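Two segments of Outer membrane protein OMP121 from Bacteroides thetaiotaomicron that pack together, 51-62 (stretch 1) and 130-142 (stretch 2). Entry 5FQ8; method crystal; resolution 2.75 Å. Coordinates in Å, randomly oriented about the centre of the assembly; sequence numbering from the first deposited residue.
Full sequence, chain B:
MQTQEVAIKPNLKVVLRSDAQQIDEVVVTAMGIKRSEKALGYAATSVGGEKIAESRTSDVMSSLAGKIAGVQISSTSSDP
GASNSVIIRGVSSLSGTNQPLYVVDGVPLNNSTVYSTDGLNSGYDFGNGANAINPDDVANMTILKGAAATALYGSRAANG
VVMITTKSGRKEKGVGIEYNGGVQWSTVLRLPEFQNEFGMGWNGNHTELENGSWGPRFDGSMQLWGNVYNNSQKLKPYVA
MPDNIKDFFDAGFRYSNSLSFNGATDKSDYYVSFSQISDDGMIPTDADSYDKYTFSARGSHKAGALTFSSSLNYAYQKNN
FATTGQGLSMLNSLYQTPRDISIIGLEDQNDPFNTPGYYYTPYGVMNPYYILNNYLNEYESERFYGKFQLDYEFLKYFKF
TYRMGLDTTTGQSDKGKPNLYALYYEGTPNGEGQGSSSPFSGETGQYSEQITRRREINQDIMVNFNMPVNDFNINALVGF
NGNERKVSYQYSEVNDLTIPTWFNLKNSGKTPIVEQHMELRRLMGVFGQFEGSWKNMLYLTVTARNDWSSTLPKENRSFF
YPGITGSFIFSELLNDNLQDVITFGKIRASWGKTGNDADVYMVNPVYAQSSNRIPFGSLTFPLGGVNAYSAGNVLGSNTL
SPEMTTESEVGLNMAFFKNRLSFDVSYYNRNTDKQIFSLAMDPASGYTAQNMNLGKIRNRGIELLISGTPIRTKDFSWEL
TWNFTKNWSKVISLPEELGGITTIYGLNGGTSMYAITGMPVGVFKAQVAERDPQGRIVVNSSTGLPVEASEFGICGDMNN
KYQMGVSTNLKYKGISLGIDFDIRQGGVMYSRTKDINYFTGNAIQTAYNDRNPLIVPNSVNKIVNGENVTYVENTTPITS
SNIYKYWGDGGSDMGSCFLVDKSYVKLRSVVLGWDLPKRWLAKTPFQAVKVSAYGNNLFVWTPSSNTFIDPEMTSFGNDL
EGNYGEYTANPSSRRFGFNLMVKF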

# COMPACT_ATOMS: atom_id res chain seq x y z
N LYS B 51 -46.99 0.25 -5.29
CA LYS B 51 -46.49 -0.87 -6.09
C LYS B 51 -44.99 -1.02 -5.94
O LYS B 51 -44.48 -2.14 -5.84
CB LYS B 51 -46.84 -0.68 -7.56
CG LYS B 51 -48.17 -1.23 -7.93
CD LYS B 51 -48.08 -1.95 -9.24
CE LYS B 51 -47.17 -3.16 -9.14
NZ LYS B 51 -47.19 -3.98 -10.39
N ILE B 52 -44.26 0.10 -5.95
CA ILE B 52 -42.82 0.06 -5.72
C ILE B 52 -42.51 -0.72 -4.46
O ILE B 52 -41.65 -1.59 -4.44
CB ILE B 52 -42.25 1.49 -5.62
CG1 ILE B 52 -42.66 2.33 -6.81
CG2 ILE B 52 -40.77 1.42 -5.55
CD1 ILE B 52 -41.95 2.00 -8.04
N ALA B 53 -43.26 -0.44 -3.39
CA ALA B 53 -42.88 -0.86 -2.06
C ALA B 53 -43.53 -2.15 -1.60
O ALA B 53 -43.01 -2.78 -0.68
CB ALA B 53 -43.21 0.24 -1.06
N GLU B 54 -44.64 -2.56 -2.21
CA GLU B 54 -45.34 -3.74 -1.71
C GLU B 54 -44.43 -4.96 -1.69
O GLU B 54 -44.59 -5.84 -0.83
CB GLU B 54 -46.57 -4.02 -2.55
CG GLU B 54 -46.28 -4.21 -4.04
CD GLU B 54 -47.44 -4.84 -4.80
OE1 GLU B 54 -48.51 -5.03 -4.19
OE2 GLU B 54 -47.27 -5.13 -6.00
N SER B 55 -43.45 -5.00 -2.59
CA SER B 55 -42.58 -6.16 -2.71
C SER B 55 -41.57 -6.25 -1.58
O SER B 55 -41.02 -7.34 -1.35
CB SER B 55 -41.87 -6.12 -4.06
OG SER B 55 -41.35 -7.40 -4.38
N ARG B 56 -41.32 -5.15 -0.87
CA ARG B 56 -40.40 -5.08 0.27
C ARG B 56 -38.99 -5.48 -0.11
O ARG B 56 -38.20 -5.92 0.73
CB ARG B 56 -40.88 -5.93 1.46
CG ARG B 56 -42.21 -5.53 2.04
CD ARG B 56 -42.34 -4.03 2.16
NE ARG B 56 -41.54 -3.47 3.24
CZ ARG B 56 -41.42 -2.18 3.47
NH1 ARG B 56 -42.04 -1.32 2.69
NH2 ARG B 56 -40.67 -1.74 4.46
N THR B 57 -38.65 -5.33 -1.37
CA THR B 57 -37.25 -5.45 -1.75
C THR B 57 -36.49 -4.26 -1.19
O THR B 57 -37.04 -3.17 -1.03
CB THR B 57 -37.14 -5.49 -3.25
OG1 THR B 57 -37.48 -4.20 -3.78
CG2 THR B 57 -38.09 -6.52 -3.80
N SER B 58 -35.21 -4.47 -0.88
CA SER B 58 -34.36 -3.40 -0.36
C SER B 58 -34.19 -2.27 -1.34
O SER B 58 -33.68 -1.21 -0.97
CB SER B 58 -32.99 -3.95 -0.02
OG SER B 58 -32.22 -4.03 -1.19
N ASP B 59 -34.63 -2.46 -2.56
CA ASP B 59 -34.22 -1.68 -3.70
C ASP B 59 -35.45 -1.12 -4.39
O ASP B 59 -36.49 -1.79 -4.45
CB ASP B 59 -33.39 -2.59 -4.61
CG ASP B 59 -33.30 -2.08 -5.99
OD1 ASP B 59 -32.85 -0.94 -6.17
OD2 ASP B 59 -33.68 -2.82 -6.90
N VAL B 60 -35.36 0.11 -4.87
CA VAL B 60 -36.51 0.73 -5.49
C VAL B 60 -36.81 0.16 -6.87
O VAL B 60 -37.95 0.24 -7.32
CB VAL B 60 -36.29 2.25 -5.55
CG1 VAL B 60 -36.51 2.80 -6.92
CG2 VAL B 60 -37.23 2.91 -4.62
N MET B 61 -35.82 -0.46 -7.52
CA MET B 61 -35.91 -0.83 -8.93
C MET B 61 -36.17 -2.29 -9.19
O MET B 61 -36.77 -2.61 -10.21
CB MET B 61 -34.62 -0.44 -9.63
CG MET B 61 -34.47 1.01 -9.77
SD MET B 61 -35.75 1.55 -10.85
CE MET B 61 -35.82 3.25 -10.49
N SER B 62 -35.72 -3.20 -8.33
CA SER B 62 -35.72 -4.60 -8.73
C SER B 62 -37.11 -5.21 -8.72
O SER B 62 -37.33 -6.25 -9.35
CB SER B 62 -34.78 -5.40 -7.82
OG SER B 62 -35.27 -5.51 -6.51
N ALA B 130 -28.44 4.05 -6.97
CA ALA B 130 -29.86 4.12 -6.76
C ALA B 130 -30.32 3.17 -5.67
O ALA B 130 -31.33 3.44 -5.03
CB ALA B 130 -30.60 3.84 -8.06
N ASN B 131 -29.57 2.11 -5.41
CA ASN B 131 -29.97 1.20 -4.36
C ASN B 131 -30.07 1.85 -2.99
O ASN B 131 -30.43 1.17 -2.04
CB ASN B 131 -28.98 0.06 -4.27
CG ASN B 131 -29.26 -0.99 -5.25
OD1 ASN B 131 -29.89 -0.75 -6.25
ND2 ASN B 131 -28.80 -2.20 -4.96
N ALA B 132 -29.73 3.13 -2.87
CA ALA B 132 -29.70 3.76 -1.56
C ALA B 132 -31.03 4.36 -1.20
O ALA B 132 -31.35 4.48 -0.01
CB ALA B 132 -28.64 4.85 -1.52
N ILE B 133 -31.81 4.77 -2.19
CA ILE B 133 -33.10 5.36 -1.91
C ILE B 133 -33.96 4.33 -1.20
O ILE B 133 -33.84 3.13 -1.44
CB ILE B 133 -33.74 5.86 -3.22
CG1 ILE B 133 -35.07 6.51 -2.95
CG2 ILE B 133 -33.95 4.75 -4.16
CD1 ILE B 133 -35.54 7.28 -4.11
N ASN B 134 -34.75 4.81 -0.25
CA ASN B 134 -35.64 3.95 0.52
C ASN B 134 -36.98 3.88 -0.19
O ASN B 134 -37.67 4.91 -0.28
CB ASN B 134 -35.80 4.49 1.92
CG ASN B 134 -36.95 3.85 2.68
OD1 ASN B 134 -37.42 2.77 2.35
ND2 ASN B 134 -37.38 4.52 3.72
N PRO B 135 -37.41 2.71 -0.65
CA PRO B 135 -38.67 2.65 -1.40
C PRO B 135 -39.87 3.16 -0.64
O PRO B 135 -40.76 3.75 -1.26
CB PRO B 135 -38.80 1.15 -1.71
CG PRO B 135 -37.93 0.47 -0.73
CD PRO B 135 -36.82 1.39 -0.45
N ASP B 136 -39.91 3.00 0.68
CA ASP B 136 -41.04 3.50 1.46
C ASP B 136 -41.23 5.00 1.32
O ASP B 136 -42.30 5.50 1.65
CB ASP B 136 -40.87 3.14 2.93
CG ASP B 136 -41.20 1.70 3.22
OD1 ASP B 136 -41.98 1.10 2.46
OD2 ASP B 136 -40.67 1.17 4.21
N ASP B 137 -40.23 5.73 0.84
CA ASP B 137 -40.35 7.17 0.67
C ASP B 137 -40.89 7.57 -0.68
O ASP B 137 -41.07 8.76 -0.92
CB ASP B 137 -38.99 7.85 0.84
CG ASP B 137 -38.59 8.02 2.27
OD1 ASP B 137 -39.48 8.13 3.13
OD2 ASP B 137 -37.37 8.06 2.52
N VAL B 138 -41.10 6.62 -1.59
CA VAL B 138 -41.44 6.99 -2.96
C VAL B 138 -42.94 7.20 -3.06
O VAL B 138 -43.73 6.34 -2.69
CB VAL B 138 -40.96 5.93 -3.95
CG1 VAL B 138 -41.23 6.41 -5.35
CG2 VAL B 138 -39.50 5.69 -3.75
N ALA B 139 -43.33 8.37 -3.56
CA ALA B 139 -44.73 8.57 -3.90
C ALA B 139 -44.99 8.12 -5.33
O ALA B 139 -45.83 7.26 -5.58
CB ALA B 139 -45.11 10.03 -3.72
N ASN B 140 -44.23 8.66 -6.26
CA ASN B 140 -44.45 8.40 -7.67
C ASN B 140 -43.11 8.22 -8.38
O ASN B 140 -42.14 8.92 -8.09
CB ASN B 140 -45.24 9.54 -8.29
CG ASN B 140 -45.22 9.52 -9.78
OD1 ASN B 140 -45.93 8.75 -10.39
ND2 ASN B 140 -44.40 10.37 -10.38
N MET B 141 -43.05 7.25 -9.28
CA MET B 141 -41.92 7.09 -10.17
C MET B 141 -42.42 7.16 -11.60
O MET B 141 -43.33 6.43 -11.97
CB MET B 141 -41.21 5.76 -9.94
CG MET B 141 -40.30 5.38 -11.08
SD MET B 141 -39.52 3.84 -10.73
CE MET B 141 -38.95 4.18 -9.10
N THR B 142 -41.79 8.00 -12.40
CA THR B 142 -42.14 8.14 -13.80
C THR B 142 -40.89 8.01 -14.66
O THR B 142 -39.92 8.75 -14.47
CB THR B 142 -42.82 9.48 -14.03
OG1 THR B 142 -44.13 9.43 -13.49
CG2 THR B 142 -42.89 9.80 -15.50
O HOH W 1 -33.67 1.45 -3.72

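Stretches 51-62 and 130-142 of OMP121 bury 686 Å² between them, counting both sides, through an apolar cluster around Val60, one salt bridge and one bridging water. Ala130 contributes its carbonyl: water 1 donates a weak hydrogen bond to Ala130 O (3.3 Å from the water) and a shorter one to Ile133 O (2.8 Å), and accepts from Val60 N (2.4 Å). The water thus pairs a buried backbone amide of stretch 1 with two carbonyls of stretch 2, where the chains do not bond directly. At Asn131 the backbones come close, its CA lying 5.2 Å from Asp59 CA. Asn131 OD1 is 3.0 Å from Asp59 OD1, but both are acceptors and do not bond each other; Asn131 OD1 is satisfied elsewhere in the structure, while Asp59 OD1 accepts a weak hydrogen bond from Met61 N (3.3 Å), within its own stretch. Ala132 points away and makes no contact. Ile133, with both chi angles t, sets CG2 3.7 Å from Val60 CB, the start of the apolar cluster. Asn134 also points away from stretch 1, but its OD1 accepts from Asp136 N (3.0 Å) and so braces the short 3-10 segment that follows. Pro135 opens that segment and has the largest covered area of either stretch. Its compact ring, pointing toward stretch 1, needs no hydrogen-bond partner at its nitrogen and fits an apolar site: Pro135 CB is 3.7 Å from Val60 CG2 and 4.3 Å from Ile52 CG2. Pro135 CG also lies 3.8 Å from the carbonyl oxygen Thr57 O. Asp136 carries the charged contact. Its CB points sideways, yet the carboxylate reaches the edge of the Arg56 guanidinium in a two-pronged salt bridge, Arg56 NH1 to Asp136 OD1 at a very short 2.4 Å and Arg56 NH2 to Asp136 OD2 at 2.9 Å. Arg56, the first residue to leave helical geometry and with positive phi, points its CB away; three successive m rotamers fold the side chain back to bring the guanidinium to the acid. Ala53 points its CB toward stretch 2, and this methyl lies beside the pair, 3.8 Å from Asp136 OD1. Val138 points back toward stretch 1 and places CG2 3.7 Å from Val60 CG2. Asn140 faces away, whereas Met141, on the strand, extends its long, flexible side chain through chi1 and chi2 t. Its CE meets Met61 CE at 3.5 Å, Val60 CG1 at 3.6 Å and Ile52 CD1 at 3.9 Å, joining three buried apolar residues of stretch 1 with a single methyl group.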